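Local coordinates for protein AlyGC (Glaciecola chathamensis, PDB 5GKD) that probably depolymerises alginate by beta-elimination, as a calcium-containing lyase of polysaccharide lyase family 6 built on a parallel beta-helix, at residues A[163-168]-A[198-203]; A[217-222]-A[239-244]; A[245-250]-A[273-278]; A[294-299]-A[331-336]. All coordinates share one frame; numbering follows the deposited sequence.

Contact 1. Residues A[163-168]-A[198-203]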
loop_
_atom_site.group_PDB
_atom_site.type_symbol
_atom_site.label_atom_id
_atom_site.label_comp_id
_atom_site.label_asym_id
_atom_site.label_seq_id
_atom_site.Cartn_x
_atom_site.Cartn_y
_atom_site.Cartn_z
ATOM N N HIS A 163 -35.433 20.917 12.123
ATOM C CA HIS A 163 -35.190 22.299 12.542
ATOM C C HIS A 163 -33.874 22.442 13.296
ATOM O O HIS A 163 -33.741 23.308 14.164
ATOM C CB HIS A 163 -36.354 22.845 13.390
ATOM C CG HIS A 163 -37.641 22.913 12.640
ATOM N ND1 HIS A 163 -37.952 23.951 11.792
ATOM C CD2 HIS A 163 -38.667 22.038 12.558
ATOM C CE1 HIS A 163 -39.132 23.727 11.244
ATOM N NE2 HIS A 163 -39.586 22.574 11.692
ATOM N N HIS A 164 -32.893 21.602 12.969
ATOM C CA HIS A 164 -31.574 21.732 13.572
ATOM C C HIS A 164 -31.002 23.106 13.264
ATOM O O HIS A 164 -31.269 23.687 12.212
ATOM C CB HIS A 164 -30.618 20.651 13.045
ATOM C CG HIS A 164 -30.939 19.259 13.501
ATOM N ND1 HIS A 164 -31.393 18.969 14.766
ATOM C CD2 HIS A 164 -30.853 18.072 12.853
ATOM C CE1 HIS A 164 -31.569 17.664 14.883
ATOM N NE2 HIS A 164 -31.266 17.099 13.728
ATOM N N ARG A 165 -30.214 23.630 14.193
ATOM C CA ARG A 165 -29.581 24.933 14.044
ATOM C C ARG A 165 -28.061 24.783 14.104
ATOM O O ARG A 165 -27.519 24.262 15.087
ATOM C CB ARG A 165 -30.077 25.897 15.118
ATOM C CG ARG A 165 -29.465 27.273 14.991
ATOM C CD ARG A 165 -29.965 28.270 16.042
ATOM N NE ARG A 165 -29.285 29.546 15.859
ATOM C CZ ARG A 165 -29.178 30.493 16.781
ATOM N NH1 ARG A 165 -29.714 30.330 17.985
ATOM N NH2 ARG A 165 -28.522 31.603 16.487
ATOM N N ILE A 166 -27.380 25.238 13.054
ATOM C CA ILE A 166 -25.928 25.142 12.936
ATOM C C ILE A 166 -25.395 26.553 12.738
ATOM O O ILE A 166 -25.531 27.125 11.652
ATOM C CB ILE A 166 -25.516 24.213 11.787
ATOM C CG1 ILE A 166 -26.133 22.823 11.999
ATOM C CG2 ILE A 166 -23.988 24.189 11.632
ATOM C CD1 ILE A 166 -26.103 21.917 10.784
ATOM N N ASP A 167 -24.810 27.135 13.786
ATOM C CA ASP A 167 -24.579 28.569 13.755
ATOM C C ASP A 167 -23.286 28.933 14.459
ATOM O O ASP A 167 -22.860 28.260 15.395
ATOM C CB ASP A 167 -25.746 29.341 14.389
ATOM C CG ASP A 167 -25.876 29.094 15.878
ATOM O OD1 ASP A 167 -26.501 28.095 16.250
ATOM O OD2 ASP A 167 -25.356 29.897 16.681
ATOM N N HIS A 168 -22.673 30.022 13.988
ATOM C CA HIS A 168 -21.505 30.624 14.628
ATOM C C HIS A 168 -20.344 29.653 14.772
ATOM O O HIS A 168 -19.552 29.769 15.703
ATOM C CB HIS A 168 -21.868 31.195 16.000
ATOM C CG HIS A 168 -22.837 32.328 15.941
ATOM N ND1 HIS A 168 -24.196 32.153 16.088
ATOM C CD2 HIS A 168 -22.645 33.650 15.727
ATOM C CE1 HIS A 168 -24.797 33.323 15.983
ATOM N NE2 HIS A 168 -23.878 34.244 15.760
ATOM N N PHE A 198 -35.619 21.071 7.022
ATOM C CA PHE A 198 -35.823 22.338 7.745
ATOM C C PHE A 198 -34.598 22.747 8.559
ATOM O O PHE A 198 -34.723 23.361 9.609
ATOM C CB PHE A 198 -37.045 22.283 8.666
ATOM C CG PHE A 198 -38.346 21.975 7.962
ATOM C CD1 PHE A 198 -38.677 22.586 6.775
ATOM C CD2 PHE A 198 -39.256 21.104 8.529
ATOM C CE1 PHE A 198 -39.900 22.317 6.147
ATOM C CE2 PHE A 198 -40.470 20.831 7.905
ATOM C CZ PHE A 198 -40.784 21.434 6.709
ATOM N N THR A 199 -33.405 22.413 8.090
ATOM C CA THR A 199 -32.185 22.743 8.815
ATOM C C THR A 199 -31.779 24.192 8.581
ATOM O O THR A 199 -31.804 24.680 7.455
ATOM C CB THR A 199 -31.048 21.823 8.378
ATOM O OG1 THR A 199 -31.382 20.463 8.697
ATOM C CG2 THR A 199 -29.754 22.212 9.066
ATOM N N LEU A 200 -31.366 24.860 9.649
ATOM C CA LEU A 200 -30.930 26.250 9.635
ATOM C C LEU A 200 -29.410 26.306 9.766
ATOM O O LEU A 200 -28.859 25.880 10.784
ATOM C CB LEU A 200 -31.597 27.019 10.776
ATOM C CG LEU A 200 -31.219 28.475 11.020
ATOM C CD1 LEU A 200 -31.361 29.171 9.697
ATOM C CD2 LEU A 200 -32.131 29.165 12.038
ATOM N N VAL A 201 -28.740 26.842 8.750
ATOM C CA VAL A 201 -27.290 26.963 8.717
ATOM C C VAL A 201 -26.960 28.438 8.565
ATOM O O VAL A 201 -27.043 28.977 7.458
ATOM C CB VAL A 201 -26.659 26.156 7.577
ATOM C CG1 VAL A 201 -25.126 26.290 7.618
ATOM C CG2 VAL A 201 -27.096 24.707 7.627
ATOM N N GLU A 202 -26.538 29.081 9.649
ATOM C CA GLU A 202 -26.429 30.533 9.683
ATOM C C GLU A 202 -25.200 31.011 10.444
ATOM O O GLU A 202 -24.800 30.431 11.451
ATOM C CB GLU A 202 -27.678 31.151 10.310
ATOM C CG GLU A 202 -27.945 30.669 11.706
ATOM C CD GLU A 202 -29.006 31.470 12.379
ATOM O OE1 GLU A 202 -29.114 31.387 13.618
ATOM O OE2 GLU A 202 -29.732 32.188 11.659
ATOM N N ASN A 203 -24.630 32.109 9.965
ATOM C CA ASN A 203 -23.563 32.821 10.671
ATOM C C ASN A 203 -22.353 31.941 10.962
ATOM O O ASN A 203 -21.674 32.122 11.973
ATOM C CB ASN A 203 -24.086 33.457 11.960
ATOM C CG ASN A 203 -24.925 34.695 11.686
ATOM O OD1 ASN A 203 -26.112 34.738 11.986
ATOM N ND2 ASN A 203 -24.312 35.692 11.070
HETATM O O HOH W 1 -35.616 26.240 11.343
#

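Contact 2. Residues A[217-222]-A[239-244]. With PO4 (phosphate ion), chain H; CO3 (carbonate ion), chain J.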
loop_
_atom_site.group_PDB
_atom_site.type_symbol
_atom_site.label_atom_id
_atom_site.label_comp_id
_atom_site.label_asym_id
_atom_site.label_seq_id
_atom_site.Cartn_x
_atom_site.Cartn_y
_atom_site.Cartn_z
ATOM N N SER A 217 -22.989 20.787 0.769
ATOM C CA SER A 217 -23.704 19.916 -0.156
ATOM C C SER A 217 -25.114 19.771 0.397
ATOM O O SER A 217 -25.335 18.986 1.324
ATOM C CB SER A 217 -23.001 18.566 -0.287
ATOM O OG SER A 217 -23.604 17.722 -1.265
ATOM N N ASN A 218 -26.062 20.558 -0.116
ATOM C CA ASN A 218 -27.437 20.438 0.346
ATOM C C ASN A 218 -28.121 19.290 -0.388
ATOM O O ASN A 218 -28.120 19.252 -1.619
ATOM C CB ASN A 218 -28.211 21.738 0.144
ATOM C CG ASN A 218 -29.515 21.737 0.892
ATOM O OD1 ASN A 218 -29.539 21.903 2.112
ATOM N ND2 ASN A 218 -30.611 21.513 0.176
ATOM N N LYS A 219 -28.687 18.351 0.368
ATOM C CA LYS A 219 -29.250 17.114 -0.181
ATOM C C LYS A 219 -30.556 16.772 0.523
ATOM O O LYS A 219 -30.779 15.643 0.958
ATOM C CB LYS A 219 -28.274 15.945 -0.056
ATOM C CG LYS A 219 -27.077 15.971 -1.020
ATOM C CD LYS A 219 -26.247 14.684 -0.881
ATOM C CE LYS A 219 -25.120 14.597 -1.900
ATOM N NZ LYS A 219 -24.179 13.479 -1.616
ATOM N N SER A 220 -31.417 17.763 0.684
ATOM C CA SER A 220 -32.718 17.567 1.311
ATOM C C SER A 220 -33.539 18.822 1.046
ATOM O O SER A 220 -33.062 19.774 0.416
ATOM C CB SER A 220 -32.588 17.282 2.801
ATOM O OG SER A 220 -31.721 18.213 3.415
ATOM N N GLY A 221 -34.764 18.830 1.566
ATOM C CA GLY A 221 -35.730 19.860 1.241
ATOM C C GLY A 221 -35.870 20.943 2.294
ATOM O O GLY A 221 -35.738 20.694 3.487
ATOM N N LYS A 222 -36.144 22.158 1.816
ATOM C CA LYS A 222 -36.643 23.265 2.640
ATOM C C LYS A 222 -35.677 23.642 3.761
ATOM O O LYS A 222 -36.077 23.940 4.888
ATOM C CB LYS A 222 -38.035 22.946 3.188
ATOM C CG LYS A 222 -38.980 22.422 2.108
ATOM C CD LYS A 222 -40.304 23.157 2.094
ATOM C CE LYS A 222 -41.479 22.225 1.795
ATOM N NZ LYS A 222 -41.292 21.337 0.629
ATOM N N LEU A 239 -26.476 23.334 -4.130
ATOM C CA LEU A 239 -27.828 22.811 -3.955
ATOM C C LEU A 239 -27.899 21.513 -4.759
ATOM O O LEU A 239 -28.364 21.470 -5.898
ATOM C CB LEU A 239 -28.850 23.842 -4.416
ATOM C CG LEU A 239 -29.521 24.777 -3.405
ATOM C CD1 LEU A 239 -28.768 24.911 -2.097
ATOM C CD2 LEU A 239 -29.863 26.150 -3.995
ATOM N N ARG A 240 -27.417 20.430 -4.134
ATOM C CA ARG A 240 -27.067 19.197 -4.838
ATOM C C ARG A 240 -28.285 18.335 -5.161
ATOM O O ARG A 240 -28.468 17.918 -6.310
ATOM C CB ARG A 240 -26.075 18.391 -3.996
ATOM C CG ARG A 240 -25.611 17.128 -4.665
ATOM C CD ARG A 240 -24.765 17.435 -5.902
ATOM N NE ARG A 240 -24.500 16.226 -6.670
ATOM C CZ ARG A 240 -25.343 15.702 -7.556
ATOM N NH1 ARG A 240 -26.502 16.293 -7.809
ATOM N NH2 ARG A 240 -25.018 14.578 -8.189
ATOM N N HIS A 241 -29.081 17.999 -4.139
ATOM C CA HIS A 241 -30.316 17.252 -4.294
ATOM C C HIS A 241 -31.369 17.897 -3.409
ATOM O O HIS A 241 -31.044 18.531 -2.406
ATOM C CB HIS A 241 -30.208 15.758 -3.880
ATOM C CG HIS A 241 -29.194 14.960 -4.637
ATOM N ND1 HIS A 241 -29.168 14.881 -6.015
ATOM C CD2 HIS A 241 -28.189 14.166 -4.197
ATOM C CE1 HIS A 241 -28.184 14.084 -6.389
ATOM N NE2 HIS A 241 -27.571 13.642 -5.305
ATOM N N GLY A 242 -32.631 17.701 -3.753
ATOM C CA GLY A 242 -33.646 18.256 -2.866
ATOM C C GLY A 242 -34.026 19.678 -3.227
ATOM O O GLY A 242 -33.230 20.456 -3.746
ATOM N N ASN A 243 -35.263 20.038 -2.882
ATOM C CA ASN A 243 -35.977 21.160 -3.477
ATOM C C ASN A 243 -36.431 22.155 -2.425
ATOM O O ASN A 243 -36.578 21.830 -1.250
ATOM C CB ASN A 243 -37.209 20.665 -4.238
ATOM C CG ASN A 243 -36.880 19.576 -5.215
ATOM O OD1 ASN A 243 -36.060 19.763 -6.107
ATOM N ND2 ASN A 243 -37.503 18.420 -5.046
ATOM N N GLY A 244 -36.669 23.382 -2.873
ATOM C CA GLY A 244 -37.333 24.357 -2.029
ATOM C C GLY A 244 -36.465 24.985 -0.971
ATOM O O GLY A 244 -36.965 25.335 0.096
HETATM P P PO4 H . -22.081 14.333 -4.533
HETATM O O1 PO4 H . -22.739 15.530 -3.900
HETATM O O2 PO4 H . -20.774 14.164 -3.863
HETATM O O3 PO4 H . -21.914 14.573 -6.057
HETATM O O4 PO4 H . -22.909 13.134 -4.135
HETATM C C CO3 J . -21.520 16.489 -7.682
HETATM O O1 CO3 J . -21.301 17.561 -6.974
HETATM O O2 CO3 J . -21.613 16.741 -8.953
HETATM O O3 CO3 J . -21.655 15.268 -7.105
HETATM O O HOH W 2 -30.427 21.098 -2.920
HETATM O O HOH W 3 -39.447 20.962 -1.141
#

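Contact 3. Residues A[245-250]-A[273-278]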
loop_
_atom_site.group_PDB
_atom_site.type_symbol
_atom_site.label_atom_id
_atom_site.label_comp_id
_atom_site.label_asym_id
_atom_site.label_seq_id
_atom_site.Cartn_x
_atom_site.Cartn_y
_atom_site.Cartn_z
ATOM N N ASN A 245 -35.182 25.161 -1.251
ATOM C CA ASN A 245 -34.213 25.690 -0.306
ATOM C C ASN A 245 -34.000 27.180 -0.523
ATOM O O ASN A 245 -34.157 27.696 -1.628
ATOM C CB ASN A 245 -32.893 24.944 -0.453
ATOM C CG ASN A 245 -33.073 23.458 -0.255
ATOM O OD1 ASN A 245 -33.188 22.992 0.879
ATOM N ND2 ASN A 245 -33.159 22.716 -1.352
ATOM N N ILE A 246 -33.614 27.868 0.535
ATOM C CA ILE A 246 -33.328 29.290 0.460
ATOM C C ILE A 246 -31.865 29.494 0.795
ATOM O O ILE A 246 -31.412 29.097 1.873
ATOM C CB ILE A 246 -34.237 30.110 1.386
ATOM C CG1 ILE A 246 -35.699 29.793 1.079
ATOM C CG2 ILE A 246 -33.962 31.596 1.191
ATOM C CD1 ILE A 246 -36.710 30.720 1.755
ATOM N N VAL A 247 -31.134 30.112 -0.131
ATOM C CA VAL A 247 -29.730 30.468 0.009
ATOM C C VAL A 247 -29.693 31.994 -0.007
ATOM O O VAL A 247 -29.959 32.615 -1.051
ATOM C CB VAL A 247 -28.880 29.885 -1.128
ATOM C CG1 VAL A 247 -27.467 30.419 -1.089
ATOM C CG2 VAL A 247 -28.912 28.368 -1.123
ATOM N N GLU A 248 -29.361 32.605 1.129
ATOM C CA GLU A 248 -29.638 34.022 1.304
ATOM C C GLU A 248 -28.629 34.687 2.240
ATOM O O GLU A 248 -28.146 34.072 3.186
ATOM C CB GLU A 248 -31.091 34.141 1.767
ATOM C CG GLU A 248 -31.370 34.382 3.205
ATOM C CD GLU A 248 -32.862 34.516 3.451
ATOM O OE1 GLU A 248 -33.410 33.729 4.245
ATOM O OE2 GLU A 248 -33.486 35.379 2.812
ATOM N N ASN A 249 -28.253 35.924 1.918
ATOM C CA ASN A 249 -27.379 36.760 2.748
ATOM C C ASN A 249 -25.975 36.186 2.941
ATOM O O ASN A 249 -25.266 36.602 3.856
ATOM C CB ASN A 249 -27.972 37.030 4.140
ATOM C CG ASN A 249 -29.427 37.427 4.102
ATOM O OD1 ASN A 249 -29.917 37.991 3.128
ATOM N ND2 ASN A 249 -30.129 37.144 5.183
ATOM N N ASN A 250 -25.539 35.250 2.112
ATOM C CA ASN A 250 -24.196 34.723 2.233
ATOM C C ASN A 250 -23.186 35.623 1.535
ATOM O O ASN A 250 -23.512 36.374 0.614
ATOM C CB ASN A 250 -24.132 33.315 1.643
ATOM C CG ASN A 250 -25.072 32.366 2.352
ATOM O OD1 ASN A 250 -24.809 31.958 3.483
ATOM N ND2 ASN A 250 -26.188 32.044 1.713
ATOM N N ARG A 273 -31.047 34.581 -3.108
ATOM C CA ARG A 273 -31.291 36.007 -3.020
ATOM C C ARG A 273 -30.329 36.662 -2.041
ATOM O O ARG A 273 -29.912 36.069 -1.045
ATOM C CB ARG A 273 -32.730 36.324 -2.590
ATOM C CG ARG A 273 -33.036 35.876 -1.194
ATOM C CD ARG A 273 -34.270 36.543 -0.609
ATOM N NE ARG A 273 -35.465 36.285 -1.395
ATOM C CZ ARG A 273 -36.494 35.540 -0.991
ATOM N NH1 ARG A 273 -36.503 34.968 0.217
ATOM N NH2 ARG A 273 -37.528 35.385 -1.810
ATOM N N ASN A 274 -29.982 37.905 -2.357
ATOM C CA ASN A 274 -29.224 38.777 -1.463
ATOM C C ASN A 274 -27.868 38.182 -1.062
ATOM O O ASN A 274 -27.401 38.394 0.053
ATOM C CB ASN A 274 -30.046 39.123 -0.218
ATOM C CG ASN A 274 -29.629 40.437 0.382
ATOM O OD1 ASN A 274 -29.360 41.375 -0.346
ATOM N ND2 ASN A 274 -29.528 40.502 1.710
ATOM N N ASN A 275 -27.214 37.454 -1.958
ATOM C CA ASN A 275 -25.873 36.945 -1.715
ATOM C C ASN A 275 -24.815 37.815 -2.393
ATOM O O ASN A 275 -25.009 38.316 -3.502
ATOM C CB ASN A 275 -25.734 35.503 -2.214
ATOM C CG ASN A 275 -26.729 34.570 -1.570
ATOM O OD1 ASN A 275 -26.586 34.190 -0.400
ATOM N ND2 ASN A 275 -27.746 34.191 -2.326
ATOM N N TYR A 276 -23.664 37.938 -1.736
ATOM C CA TYR A 276 -22.560 38.765 -2.199
ATOM C C TYR A 276 -21.369 37.885 -2.551
ATOM O O TYR A 276 -20.911 37.101 -1.713
ATOM C CB TYR A 276 -22.176 39.787 -1.123
ATOM C CG TYR A 276 -21.028 40.690 -1.494
ATOM C CD1 TYR A 276 -19.705 40.290 -1.309
ATOM C CD2 TYR A 276 -21.266 41.945 -2.025
ATOM C CE1 TYR A 276 -18.665 41.123 -1.636
ATOM C CE2 TYR A 276 -20.240 42.781 -2.358
ATOM C CZ TYR A 276 -18.944 42.371 -2.165
ATOM O OH TYR A 276 -17.937 43.221 -2.487
ATOM N N LEU A 277 -20.852 38.047 -3.771
ATOM C CA LEU A 277 -19.829 37.181 -4.354
ATOM C C LEU A 277 -18.734 38.043 -4.975
ATOM O O LEU A 277 -19.009 38.862 -5.859
ATOM C CB LEU A 277 -20.438 36.246 -5.413
ATOM C CG LEU A 277 -21.527 35.243 -4.999
ATOM C CD1 LEU A 277 -22.894 35.869 -4.889
ATOM C CD2 LEU A 277 -21.590 34.065 -5.961
ATOM N N GLU A 278 -17.497 37.858 -4.523
ATOM C CA GLU A 278 -16.391 38.705 -4.937
ATOM C C GLU A 278 -15.140 37.877 -5.161
ATOM O O GLU A 278 -14.780 37.045 -4.332
ATOM C CB GLU A 278 -16.082 39.797 -3.894
ATOM C CG GLU A 278 -14.942 40.707 -4.293
ATOM C CD GLU A 278 -14.653 41.789 -3.263
ATOM O OE1 GLU A 278 -15.459 41.970 -2.327
ATOM O OE2 GLU A 278 -13.611 42.462 -3.389
#

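Contact 4. Residues A[294-299]-A[331-336]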
loop_
_atom_site.group_PDB
_atom_site.type_symbol
_atom_site.label_atom_id
_atom_site.label_comp_id
_atom_site.label_asym_id
_atom_site.label_seq_id
_atom_site.Cartn_x
_atom_site.Cartn_y
_atom_site.Cartn_z
ATOM N N GLY A 294 -29.876 19.254 -16.071
ATOM C CA GLY A 294 -30.202 18.013 -15.412
ATOM C C GLY A 294 -30.423 16.877 -16.402
ATOM O O GLY A 294 -30.279 17.023 -17.609
ATOM N N VAL A 295 -30.752 15.720 -15.853
ATOM C CA VAL A 295 -31.027 14.514 -16.629
ATOM C C VAL A 295 -32.541 14.321 -16.680
ATOM O O VAL A 295 -33.184 14.342 -15.623
ATOM C CB VAL A 295 -30.354 13.274 -16.012
ATOM C CG1 VAL A 295 -30.581 12.040 -16.894
ATOM C CG2 VAL A 295 -28.878 13.492 -15.755
ATOM N N PRO A 296 -33.142 14.142 -17.861
ATOM C CA PRO A 296 -34.565 13.783 -17.903
ATOM C C PRO A 296 -34.800 12.490 -17.141
ATOM O O PRO A 296 -34.027 11.539 -17.262
ATOM C CB PRO A 296 -34.854 13.608 -19.398
ATOM C CG PRO A 296 -33.666 14.179 -20.116
ATOM C CD PRO A 296 -32.513 14.080 -19.189
ATOM N N ASN A 297 -35.868 12.466 -16.343
ATOM C CA ASN A 297 -36.204 11.297 -15.527
ATOM C C ASN A 297 -35.002 10.838 -14.700
ATOM O O ASN A 297 -34.689 9.647 -14.621
ATOM C CB ASN A 297 -36.734 10.159 -16.393
ATOM C CG ASN A 297 -38.027 10.518 -17.091
ATOM O OD1 ASN A 297 -39.082 10.582 -16.463
ATOM N ND2 ASN A 297 -37.954 10.741 -18.399
ATOM N N SER A 298 -34.310 11.806 -14.102
ATOM C CA SER A 298 -33.074 11.534 -13.385
ATOM C C SER A 298 -33.286 10.508 -12.281
ATOM O O SER A 298 -34.315 10.500 -11.611
ATOM C CB SER A 298 -32.539 12.819 -12.762
ATOM O OG SER A 298 -31.410 12.542 -11.963
ATOM N N LYS A 299 -32.286 9.655 -12.083
ATOM C CA LYS A 299 -32.241 8.863 -10.870
ATOM C C LYS A 299 -31.963 9.762 -9.672
ATOM O O LYS A 299 -31.466 10.883 -9.803
ATOM C CB LYS A 299 -31.183 7.769 -10.981
ATOM C CG LYS A 299 -31.725 6.520 -11.641
ATOM C CD LYS A 299 -30.969 6.172 -12.894
ATOM C CE LYS A 299 -29.653 5.498 -12.591
ATOM N NZ LYS A 299 -29.286 4.567 -13.699
ATOM N N GLU A 331 -26.177 13.086 -21.621
ATOM C CA GLU A 331 -26.921 12.663 -20.442
ATOM C C GLU A 331 -27.715 13.818 -19.850
ATOM O O GLU A 331 -28.932 13.715 -19.675
ATOM C CB GLU A 331 -25.972 12.071 -19.384
ATOM C CG GLU A 331 -26.687 11.558 -18.141
ATOM C CD GLU A 331 -25.799 11.467 -16.905
ATOM O OE1 GLU A 331 -24.658 11.979 -16.956
ATOM O OE2 GLU A 331 -26.251 10.881 -15.881
ATOM N N ARG A 332 -27.036 14.921 -19.528
ATOM C CA ARG A 332 -27.660 16.079 -18.880
ATOM C C ARG A 332 -28.250 17.025 -19.934
ATOM O O ARG A 332 -27.751 18.114 -20.205
ATOM C CB ARG A 332 -26.650 16.796 -17.986
ATOM C CG ARG A 332 -26.221 16.036 -16.731
ATOM C CD ARG A 332 -25.206 16.849 -15.928
ATOM N NE ARG A 332 -23.896 16.871 -16.575
ATOM C CZ ARG A 332 -22.773 16.437 -16.021
ATOM N NH1 ARG A 332 -22.780 15.952 -14.797
ATOM N NH2 ARG A 332 -21.640 16.492 -16.699
ATOM N N SER A 333 -29.367 16.601 -20.504
ATOM C CA SER A 333 -29.952 17.276 -21.653
ATOM C C SER A 333 -31.152 18.135 -21.293
ATOM O O SER A 333 -31.750 18.742 -22.183
ATOM C CB SER A 333 -30.360 16.243 -22.711
ATOM O OG SER A 333 -31.352 15.377 -22.188
ATOM N N ALA A 334 -31.527 18.194 -20.024
ATOM C CA ALA A 334 -32.698 18.940 -19.572
ATOM C C ALA A 334 -32.236 20.319 -19.110
ATOM O O ALA A 334 -31.673 20.459 -18.021
ATOM C CB ALA A 334 -33.424 18.189 -18.455
ATOM N N ALA A 335 -32.486 21.337 -19.942
ATOM C CA ALA A 335 -32.084 22.710 -19.665
ATOM C C ALA A 335 -33.020 23.359 -18.650
ATOM O O ALA A 335 -34.127 22.876 -18.415
ATOM C CB ALA A 335 -32.057 23.513 -20.964
ATOM N N PRO A 336 -32.592 24.454 -18.025
ATOM C CA PRO A 336 -33.408 25.066 -16.963
ATOM C C PRO A 336 -34.739 25.612 -17.476
ATOM O O PRO A 336 -34.814 26.201 -18.559
ATOM C CB PRO A 336 -32.516 26.197 -16.444
ATOM C CG PRO A 336 -31.145 25.847 -16.859
ATOM C CD PRO A 336 -31.275 25.095 -18.148
#

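Contact 1. Residues A[163-168]-A[198-203]
Arg-165 comes to Glu-202 on a straight chain, CG anti to the backbone N (chi1 -179°) and extended as far as NE, whereas Glu-202 holds CG between its backbone N and carbonyl carbon (chi1 58°), which tips the carboxylate toward the arginine. They stand on neighbouring coils of the parallel beta-helix. Strands 165-167 and 200-202 run parallel, axes 4.8 Å apart, joined by backbone bonds such as Leu-200 N to His-164 O (2.8 Å). In the salt bridge, OE1 of Glu-202 lies at the guanidinium edge, NE and NH2 of Arg-165 each 2.9 Å away; the hydrogen bonds are bent and weak, the carboxylate plane turned 75° from the guanidinium. Asp-167 sets OD2 over one guanidinium face; its OD1, well out of that plane, pairs with Arg-165 by charge alone, and also with Arg-134. Ile-166, apolar as suits the face turned to the interior, brings CD1 within 4.0 Å of CG2 of Thr-199, just before the second strand. At one end Phe-198 CB lies over the ring of His-163, the two rings slid apart with little overlap. At the other, Asn-203 CB sits over the centre of the His-168 ring, 4.0 Å from its centroid. That ring is fixed in rotation by ND1, which donates in its own plane to the anti lone pair of Asp-167 OD2 at 2.6 Å.

Contact 2. Residues A[217-222]-A[239-244]
Lys-219 and Arg-240 lie side by side and point the same way, Lys-219 CE passing 3.8 Å from Arg-240 CG, on adjacent coils of the parallel beta-helix. The ring of His-241 runs alongside the same lysine, CD2 at 3.8 Å from Lys-219 CG, and brings NE2 over the face of the Arg-240 guanidinium. Two long chains ending in N-H donors suit an anion site, and phosphate and carbonate, probably from the crystallisation liquor, lie beside those donors. Lys-219 NZ gives a hydrogen bond to phosphate O4 (2.8 Å). Arg-240, bent at chi2 (67°), turns NE to carbonate O3 at 3.0 Å and to phosphate O3; these two oxygens are too close together for both ions to be present at once, so the two bonds probably belong to alternative occupants. Glu-214, Arg-264 and Tyr-303 complete the carbonate pocket, and Arg-240 NH2 is held by Arg-302 O. A leucine in place of Arg-240 would probably leave the anion without its NE donor and Tyr-303 without its cation-pi partner. Further along, Gly-242 has no room for a side chain, since a CB would collide with Ser-220 O. Asn-218 O accepts from His-241 N at 3.0 Å and, weakly, from Arg-240 N.

Contact 3. Residues A[245-250]-A[273-278]
Ile-246 touches 273-278 lightly, its CG2 lying 4.3 Å from Arg-273 NH1. Val-247 is buried against Leu-237 and Leu-239, and its carbonyl oxygen is gripped twice: by Arg-273 N at 3.0 Å and by Asn-275 ND2, also at 3.0 Å, which comes from 54° above the carbonyl plane. Glu-248 and Arg-273 run side by side, Glu-248 OE2 lying 3.7 Å from Arg-273 CD; NH1 is too distant for a salt bridge. Asn-249 has positive phi, a backbone shape that asparagine tolerates well, and its OD1 takes Asn-274 ND2 at 2.9 Å, the amide planes almost perpendicular; Asn-274 OD1 accepts from Ser-411 N. Asn-250 next forms a rung of the asparagine ladder that lines a bend of the parallel beta-helix: its OD1 accepts from Asn-228 N, just as Asn-275 OD1 accepts from Asn-250 N (2.9 Å) and Asn-314 OD1 from Asn-275 N. Asparagine suits because one amide can both accept and donate between coils. Asn-250 ND2 also reaches Asn-275 OD1, at 3.0 Å and from the opposite face to Asn-250 N, the two amides lying 6° from parallel. Finally Asn-250 O accepts from Tyr-276 N at 2.8 Å.

Contact 4. Residues A[294-299]-A[331-336]
Val-295 meets Glu-331 and Arg-332 where two loops leaving the parallel beta-helix are stitched together by a classic beta bulge, Ser-333 and Ala-334 both facing Gly-294. From CB, 4.0 Å from Glu-331 O, the valine forks. CG1, anti to the backbone N (chi1 -176°), turns to the same carbonyl, 3.6 Å from Glu-331 O. CG2 takes the other side, touching the extended Glu-331 chain at CG and OE2 (3.7 Å to OE2) and Arg-332 CG at 3.8 Å. A branched residue suits the place, one methyl lying near the Glu-331 carbonyl and the other along its chain. An alanine in place of Val-295 would probably open a gap beside Glu-331 CG and Arg-332 CG. The Glu-331 carboxylate is paired with Arg-302, while Arg-332, centre of an inverse gamma turn, carries its guanidinium away, NE donating to Gly-327 O, with Glu-631 and Tyr-303 as further partners. The bulge is closed by two backbone bonds, Gly-294 N to Ala-334 O at 2.9 Å and Ala-334 N to Gly-294 O at 3.0 Å. Val-295 also begins a type II turn, in which Pro-296 takes the second position and Asn-297, with positive phi, the third. Pro-296 sets CG 3.3 Å from Ser-333 OG.

How the contacts relate
Contacts 1, 2 and 3 join neighbouring coils of the beta-helix body, whereas contact 4 ties two loops that rise from it. Contacts 1 and 3 hold strands of one series, with that of 224-231 between them; one relies on an ion-pair network and apolar interior side chains, the other on amide-to-amide bonds. Contact 2 belongs to another face, where Lys-219 and Arg-240 meet bound anions near the calcium site. It touches both neighbours: Phe-198 packs on Lys-222 O, and Asn-218 ND2 probably donates to Asn-245 OD1. Contacts 1 and 3 include buried interior residues such as Ile-166 and Val-247, while contact 4 puts Pro-296 and Ser-333 at the surface. Contact 4 does not touch contact 2, yet Arg-302 and Tyr-303 meet side chains of both.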